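Local coordinates for D,D-dipeptidase/D,D-carboxypeptidase (PDB 4MUQ), which is a zinc-dependent D,D-peptidase of vancomycin resistance, probably hydrolysing D-Ala-D-Ala dipeptide and removing terminal D-Ala from cell-wall precursors, at residues Y174-E182 / F205-I215. Residues are numbered along the deposited sequence; the frame is centred on the assembly and turned at random.
Sequences YPHSKIMQE and FEQAHRAEIEI
Pro175 sits over the centre of one face of the Phe205 ring, its CB 3.5 Å from the ring centroid and 7° off the normal, a CH-pi contact suited to proline's rigid ring. The peptide bond before Pro175 is cis, and at the N-cap of helix 176-183 proline's missing N-H costs the helix nothing, while its O accepts the N-H of Ile179. With CG anti to its backbone N (chi1 -179°), Phe205 fits its flat ring into the slot between sheet and helix. Tyr174 OH lies near the plane of the Phe205 ring, 3.3 Å from Phe205 CE2, with the rings turned at 85°. Lys178 brings its aliphatic CG to the ring edge at Phe205 CZ; its NZ donates a hydrogen bond to Gln181 OE1 and forms a salt bridge with Asp145. Ile179 CG1 meets Phe205 CD1 at 3.5 Å, the side chains sliding past each other in opposite directions. Phe205 and Ile213 pair through both backbone N-H groups in an antiparallel hairpin. This docks the C-terminal sheet against the helix that follows strand 168-171, which carries the zinc ligand His168 of the Hedgehog/DD-peptidase fold. Beta-branched isoleucines suit the strand: Ile213 and Ile215 point the same way, each CD1 3.9 Å from Pro175 CG. Ile215 CD1 also packs on Ile179 CD1 and His176 CE1. In buried His176, ND1 is hydrogen-bonded to Tyr190 OH and NE2 to Thr248 OG1.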
ATOM      1  N   TYR A 174       0.190   8.785  -3.829  1.00 16.82           N
ATOM      2  CA  TYR A 174       1.057   9.954  -3.827  1.00 15.14           C
ATOM      3  C   TYR A 174       0.378  11.032  -2.980  1.00 20.78           C
ATOM      4  O   TYR A 174      -0.841  11.180  -3.031  1.00 21.89           O
ATOM      5  CB  TYR A 174       1.215  10.433  -5.268  1.00 18.08           C
ATOM      6  CG  TYR A 174       2.217  11.538  -5.477  1.00 20.02           C
ATOM      7  CD1 TYR A 174       3.571  11.249  -5.657  1.00 21.58           C
ATOM      8  CD2 TYR A 174       1.816  12.864  -5.519  1.00 22.71           C
ATOM      9  CE1 TYR A 174       4.493  12.257  -5.856  1.00 24.44           C
ATOM     10  CE2 TYR A 174       2.738  13.884  -5.721  1.00 22.45           C
ATOM     11  CZ  TYR A 174       4.071  13.567  -5.888  1.00 23.35           C
ATOM     12  OH  TYR A 174       4.991  14.574  -6.090  1.00 29.60           O
ATOM     13  N   PRO A 175       1.156  11.822  -2.214  1.00 16.65           N
ATOM     14  CA  PRO A 175       2.621  11.872  -2.117  1.00 14.79           C
ATOM     15  C   PRO A 175       3.183  11.026  -0.979  1.00 14.77           C
ATOM     16  O   PRO A 175       4.396  11.080  -0.726  1.00 15.02           O
ATOM     17  CB  PRO A 175       2.876  13.350  -1.817  1.00 15.95           C
ATOM     18  CG  PRO A 175       1.709  13.724  -0.942  1.00 19.50           C
ATOM     19  CD  PRO A 175       0.525  12.928  -1.468  1.00 20.77           C
ATOM     20  N   HIS A 176       2.337  10.258  -0.301  1.00 11.87           N
ATOM     21  CA  HIS A 176       2.793   9.452   0.822  1.00 12.05           C
ATOM     22  C   HIS A 176       3.969   8.569   0.457  1.00 12.77           C
ATOM     23  O   HIS A 176       4.931   8.477   1.214  1.00 13.80           O
ATOM     24  CB  HIS A 176       1.636   8.621   1.377  1.00 10.68           C
ATOM     25  CG  HIS A 176       0.415   9.443   1.616  1.00 10.95           C
ATOM     26  ND1 HIS A 176       0.287  10.297   2.695  1.00 13.39           N
ATOM     27  CD2 HIS A 176      -0.695   9.612   0.865  1.00 12.31           C
ATOM     28  CE1 HIS A 176      -0.868  10.932   2.609  1.00 16.29           C
ATOM     29  NE2 HIS A 176      -1.480  10.539   1.505  1.00 14.32           N
ATOM     30  N   SER A 177       3.901   7.927  -0.709  1.00 12.58           N
ATOM     31  CA  SER A 177       4.985   7.052  -1.145  1.00 11.54           C
ATOM     32  C   SER A 177       6.302   7.800  -1.317  1.00 13.54           C
ATOM     33  O   SER A 177       7.381   7.252  -1.053  1.00 15.22           O
ATOM     34  CB  SER A 177       4.602   6.344  -2.446  1.00 14.46           C
ATOM     35  OG  SER A 177       4.248   7.280  -3.436  1.00 13.81           O
ATOM     36  N   LYS A 178       6.213   9.051  -1.755  1.00 13.07           N
ATOM     37  CA  LYS A 178       7.397   9.871  -1.972  1.00 13.97           C
ATOM     38  C   LYS A 178       7.985  10.324  -0.645  1.00 16.90           C
ATOM     39  O   LYS A 178       9.209  10.323  -0.469  1.00 17.33           O
ATOM     40  CB  LYS A 178       7.062  11.081  -2.846  1.00 15.04           C
ATOM     41  CG  LYS A 178       8.276  11.842  -3.334  1.00 19.68           C
ATOM     42  CD  LYS A 178       9.109  10.972  -4.261  1.00 22.30           C
ATOM     43  CE  LYS A 178      10.248  11.781  -4.867  1.00 27.56           C
ATOM     44  NZ  LYS A 178      11.017  10.976  -5.856  1.00 31.46           N
ATOM     45  N   ILE A 179       7.116  10.707   0.290  1.00 15.41           N
ATOM     46  CA  ILE A 179       7.572  11.123   1.610  1.00 14.62           C
ATOM     47  C   ILE A 179       8.255   9.931   2.283  1.00 16.81           C
ATOM     48  O   ILE A 179       9.297  10.091   2.908  1.00 16.39           O
ATOM     49  CB  ILE A 179       6.397  11.625   2.458  1.00 17.16           C
ATOM     50  CG1 ILE A 179       5.776  12.852   1.802  1.00 17.94           C
ATOM     51  CG2 ILE A 179       6.847  11.960   3.875  1.00 18.21           C
ATOM     52  CD1 ILE A 179       4.419  13.210   2.359  1.00 20.36           C
ATOM     53  N   MET A 180       7.699   8.730   2.124  1.00 13.67           N
ATOM     54  CA  MET A 180       8.334   7.541   2.687  1.00 13.41           C
ATOM     55  C   MET A 180       9.701   7.286   2.060  1.00 13.41           C
ATOM     56  O   MET A 180      10.658   6.961   2.764  1.00 17.27           O
ATOM     57  CB  MET A 180       7.434   6.328   2.519  1.00 13.21           C
ATOM     58  CG  MET A 180       6.173   6.421   3.367  1.00 11.42           C
ATOM     59  SD  MET A 180       4.957   5.167   2.970  1.00 12.67           S
ATOM     60  CE  MET A 180       5.895   3.673   3.263  1.00 14.45           C
ATOM     61  N   GLN A 181       9.795   7.478   0.747  1.00 15.24           N
ATOM     62  CA  GLN A 181      11.057   7.294   0.046  1.00 17.80           C
ATOM     63  C   GLN A 181      12.097   8.295   0.536  1.00 21.13           C
ATOM     64  O   GLN A 181      13.232   7.917   0.827  1.00 20.05           O
ATOM     65  CB  GLN A 181      10.864   7.442  -1.462  1.00 18.94           C
ATOM     66  CG  GLN A 181      12.172   7.293  -2.254  1.00 22.68           C
ATOM     67  CD  GLN A 181      12.069   7.803  -3.679  1.00 30.63           C
ATOM     68  OE1 GLN A 181      11.648   8.935  -3.918  1.00 34.12           O
ATOM     69  NE2 GLN A 181      12.458   6.966  -4.635  1.00 37.19           N
ATOM     70  N   GLU A 182      11.707   9.566   0.643  1.00 17.67           N
ATOM     71  CA  GLU A 182      12.622  10.620   1.074  1.00 20.84           C
ATOM     72  C   GLU A 182      13.177  10.372   2.474  1.00 22.16           C
ATOM     73  O   GLU A 182      14.322  10.722   2.766  1.00 24.39           O
ATOM     74  CB  GLU A 182      11.928  11.983   1.038  1.00 21.23           C
ATOM     75  CG  GLU A 182      11.548  12.479  -0.350  1.00 32.26           C
ATOM     76  CD  GLU A 182      10.609  13.679  -0.308  1.00 39.52           C
ATOM     77  OE1 GLU A 182      10.196  14.076   0.805  1.00 46.15           O
ATOM     78  OE2 GLU A 182      10.285  14.221  -1.389  1.00 41.80           O
ATOM     79  N   PHE A 205       3.826  19.128   1.815  1.00 22.59           N
ATOM     80  CA  PHE A 205       4.562  18.506   0.717  1.00 21.87           C
ATOM     81  C   PHE A 205       4.520  19.425  -0.496  1.00 24.37           C
ATOM     82  O   PHE A 205       3.446  19.786  -0.986  1.00 26.61           O
ATOM     83  CB  PHE A 205       3.975  17.123   0.373  1.00 20.42           C
ATOM     84  CG  PHE A 205       4.698  16.409  -0.750  1.00 19.61           C
ATOM     85  CD1 PHE A 205       5.749  15.545  -0.472  1.00 26.08           C
ATOM     86  CD2 PHE A 205       4.335  16.614  -2.075  1.00 20.71           C
ATOM     87  CE1 PHE A 205       6.424  14.891  -1.496  1.00 24.58           C
ATOM     88  CE2 PHE A 205       5.002  15.968  -3.106  1.00 24.08           C
ATOM     89  CZ  PHE A 205       6.051  15.106  -2.813  1.00 26.65           C
ATOM     90  N   GLU A 206       5.692  19.815  -0.978  1.00 27.83           N
ATOM     91  CA  GLU A 206       5.751  20.686  -2.137  1.00 37.78           C
ATOM     92  C   GLU A 206       6.940  20.366  -3.031  1.00 54.59           C
ATOM     93  O   GLU A 206       8.044  20.101  -2.551  1.00 56.09           O
ATOM     94  CB  GLU A 206       5.804  22.157  -1.702  1.00 47.16           C
ATOM     95  CG  GLU A 206       7.041  22.532  -0.905  1.00 45.26           C
ATOM     96  CD  GLU A 206       6.984  23.947  -0.366  1.00 59.99           C
ATOM     97  OE1 GLU A 206       6.120  24.733  -0.815  1.00 64.57           O
ATOM     98  OE2 GLU A 206       7.800  24.264   0.519  1.00 62.36           O
ATOM     99  N   GLN A 207       6.700  20.385  -4.336  1.00 57.63           N
ATOM    100  CA  GLN A 207       7.792  20.408  -5.302  1.00 60.68           C
ATOM    101  C   GLN A 207       7.432  21.179  -6.568  1.00 67.56           C
ATOM    102  O   GLN A 207       6.320  21.056  -7.092  1.00 66.21           O
ATOM    103  CB  GLN A 207       8.290  19.000  -5.649  1.00 65.58           C
ATOM    104  CG  GLN A 207       7.237  18.053  -6.208  1.00 64.63           C
ATOM    105  CD  GLN A 207       7.839  16.756  -6.737  1.00 68.38           C
ATOM    106  OE1 GLN A 207       7.391  16.220  -7.751  1.00 72.27           O
ATOM    107  NE2 GLN A 207       8.855  16.245  -6.046  1.00 63.48           N
ATOM    108  N   ALA A 208       8.392  21.984  -7.023  1.00 62.69           N
ATOM    109  CA  ALA A 208       8.345  22.706  -8.301  1.00 66.79           C
ATOM    110  C   ALA A 208       6.976  23.228  -8.724  1.00 71.00           C
ATOM    111  O   ALA A 208       6.187  23.691  -7.898  1.00 70.61           O
ATOM    112  CB  ALA A 208       8.943  21.852  -9.406  1.00 62.68           C
ATOM    113  N   HIS A 209       6.695  23.148 -10.021  1.00 76.44           N
ATOM    114  CA  HIS A 209       5.421  23.650 -10.514  1.00 75.39           C
ATOM    115  C   HIS A 209       4.301  22.624 -10.627  1.00 69.94           C
ATOM    116  O   HIS A 209       3.910  22.181 -11.709  1.00 78.53           O
ATOM    117  CB  HIS A 209       5.577  24.541 -11.745  1.00 78.94           C
ATOM    118  CG  HIS A 209       5.640  25.994 -11.395  1.00 84.43           C
ATOM    119  ND1 HIS A 209       6.780  26.590 -10.901  1.00 86.04           N
ATOM    120  CD2 HIS A 209       4.684  26.951 -11.399  1.00 85.84           C
ATOM    121  CE1 HIS A 209       6.533  27.863 -10.649  1.00 90.86           C
ATOM    122  NE2 HIS A 209       5.269  28.108 -10.942  1.00 90.09           N
ATOM    123  N   ARG A 210       3.823  22.262  -9.444  1.00 71.84           N
ATOM    124  CA  ARG A 210       2.589  21.545  -9.218  1.00 69.74           C
ATOM    125  C   ARG A 210       2.129  22.174  -7.910  1.00 73.51           C
ATOM    126  O   ARG A 210       2.904  22.882  -7.265  1.00 71.36           O
ATOM    127  CB  ARG A 210       2.879  20.056  -9.041  1.00 68.06           C
ATOM    128  CG  ARG A 210       1.664  19.174  -8.797  1.00 62.94           C
ATOM    129  CD  ARG A 210       1.612  18.018  -9.790  1.00 68.71           C
ATOM    130  NE  ARG A 210       1.146  18.440 -11.109  1.00 75.24           N
ATOM    131  CZ  ARG A 210       0.079  17.937 -11.728  1.00 74.35           C
ATOM    132  NH1 ARG A 210      -0.640  16.978 -11.158  1.00 70.03           N
ATOM    133  NH2 ARG A 210      -0.263  18.392 -12.927  1.00 70.31           N
ATOM    134  N   ALA A 211       0.885  21.943  -7.513  1.00 61.33           N
ATOM    135  CA  ALA A 211       0.370  22.559  -6.296  1.00 66.19           C
ATOM    136  C   ALA A 211       0.946  21.938  -5.019  1.00 55.66           C
ATOM    137  O   ALA A 211       1.503  20.836  -5.034  1.00 42.66           O
ATOM    138  CB  ALA A 211      -1.146  22.505  -6.280  1.00 63.60           C
ATOM    139  N   GLU A 212       0.808  22.664  -3.915  1.00 44.15           N
ATOM    140  CA  GLU A 212       1.213  22.166  -2.612  1.00 33.35           C
ATOM    141  C   GLU A 212       0.204  21.150  -2.112  1.00 29.19           C
ATOM    142  O   GLU A 212      -0.984  21.231  -2.429  1.00 30.99           O
ATOM    143  CB  GLU A 212       1.311  23.319  -1.614  1.00 41.21           C
ATOM    144  CG  GLU A 212       2.412  24.308  -1.926  1.00 42.62           C
ATOM    145  CD  GLU A 212       2.266  25.597  -1.147  1.00 43.19           C
ATOM    146  OE1 GLU A 212       1.125  26.094  -1.031  1.00 62.86           O
ATOM    147  OE2 GLU A 212       3.291  26.114  -0.655  1.00 63.73           O
ATOM    148  N   ILE A 213       0.685  20.194  -1.327  1.00 26.25           N
ATOM    149  CA  ILE A 213      -0.184  19.213  -0.703  1.00 23.77           C
ATOM    150  C   ILE A 213       0.050  19.247   0.799  1.00 28.17           C
ATOM    151  O   ILE A 213       1.195  19.248   1.252  1.00 28.00           O
ATOM    152  CB  ILE A 213       0.106  17.794  -1.231  1.00 21.57           C
ATOM    153  CG1 ILE A 213      -0.046  17.759  -2.756  1.00 25.17           C
ATOM    154  CG2 ILE A 213      -0.782  16.762  -0.535  1.00 22.30           C
ATOM    155  CD1 ILE A 213       0.474  16.475  -3.390  1.00 27.57           C
ATOM    156  N   GLU A 214      -1.031  19.301   1.566  1.00 22.35           N
ATOM    157  CA  GLU A 214      -0.930  19.229   3.018  1.00 21.41           C
ATOM    158  C   GLU A 214      -1.493  17.916   3.517  1.00 21.65           C
ATOM    159  O   GLU A 214      -2.473  17.399   2.969  1.00 22.17           O
ATOM    160  CB  GLU A 214      -1.667  20.389   3.679  1.00 23.67           C
ATOM    161  CG  GLU A 214      -0.983  21.727   3.497  1.00 26.42           C
ATOM    162  CD  GLU A 214      -1.615  22.813   4.337  1.00 34.19           C
ATOM    163  OE1 GLU A 214      -2.754  23.215   4.026  1.00 40.02           O
ATOM    164  OE2 GLU A 214      -0.972  23.259   5.313  1.00 45.82           O
ATOM    165  N   ILE A 215      -0.861  17.368   4.549  1.00 19.71           N
ATOM    166  CA  ILE A 215      -1.263  16.089   5.124  1.00 18.10           C
ATOM    167  C   ILE A 215      -1.324  16.228   6.641  1.00 19.36           C
ATOM    168  O   ILE A 215      -0.448  16.855   7.252  1.00 18.32           O
ATOM    169  CB  ILE A 215      -0.250  15.000   4.780  1.00 18.40           C
ATOM    170  CG1 ILE A 215      -0.100  14.881   3.268  1.00 20.74           C
ATOM    171  CG2 ILE A 215      -0.690  13.654   5.336  1.00 17.94           C
ATOM    172  CD1 ILE A 215       1.043  14.004   2.853  1.00 24.25           C
TER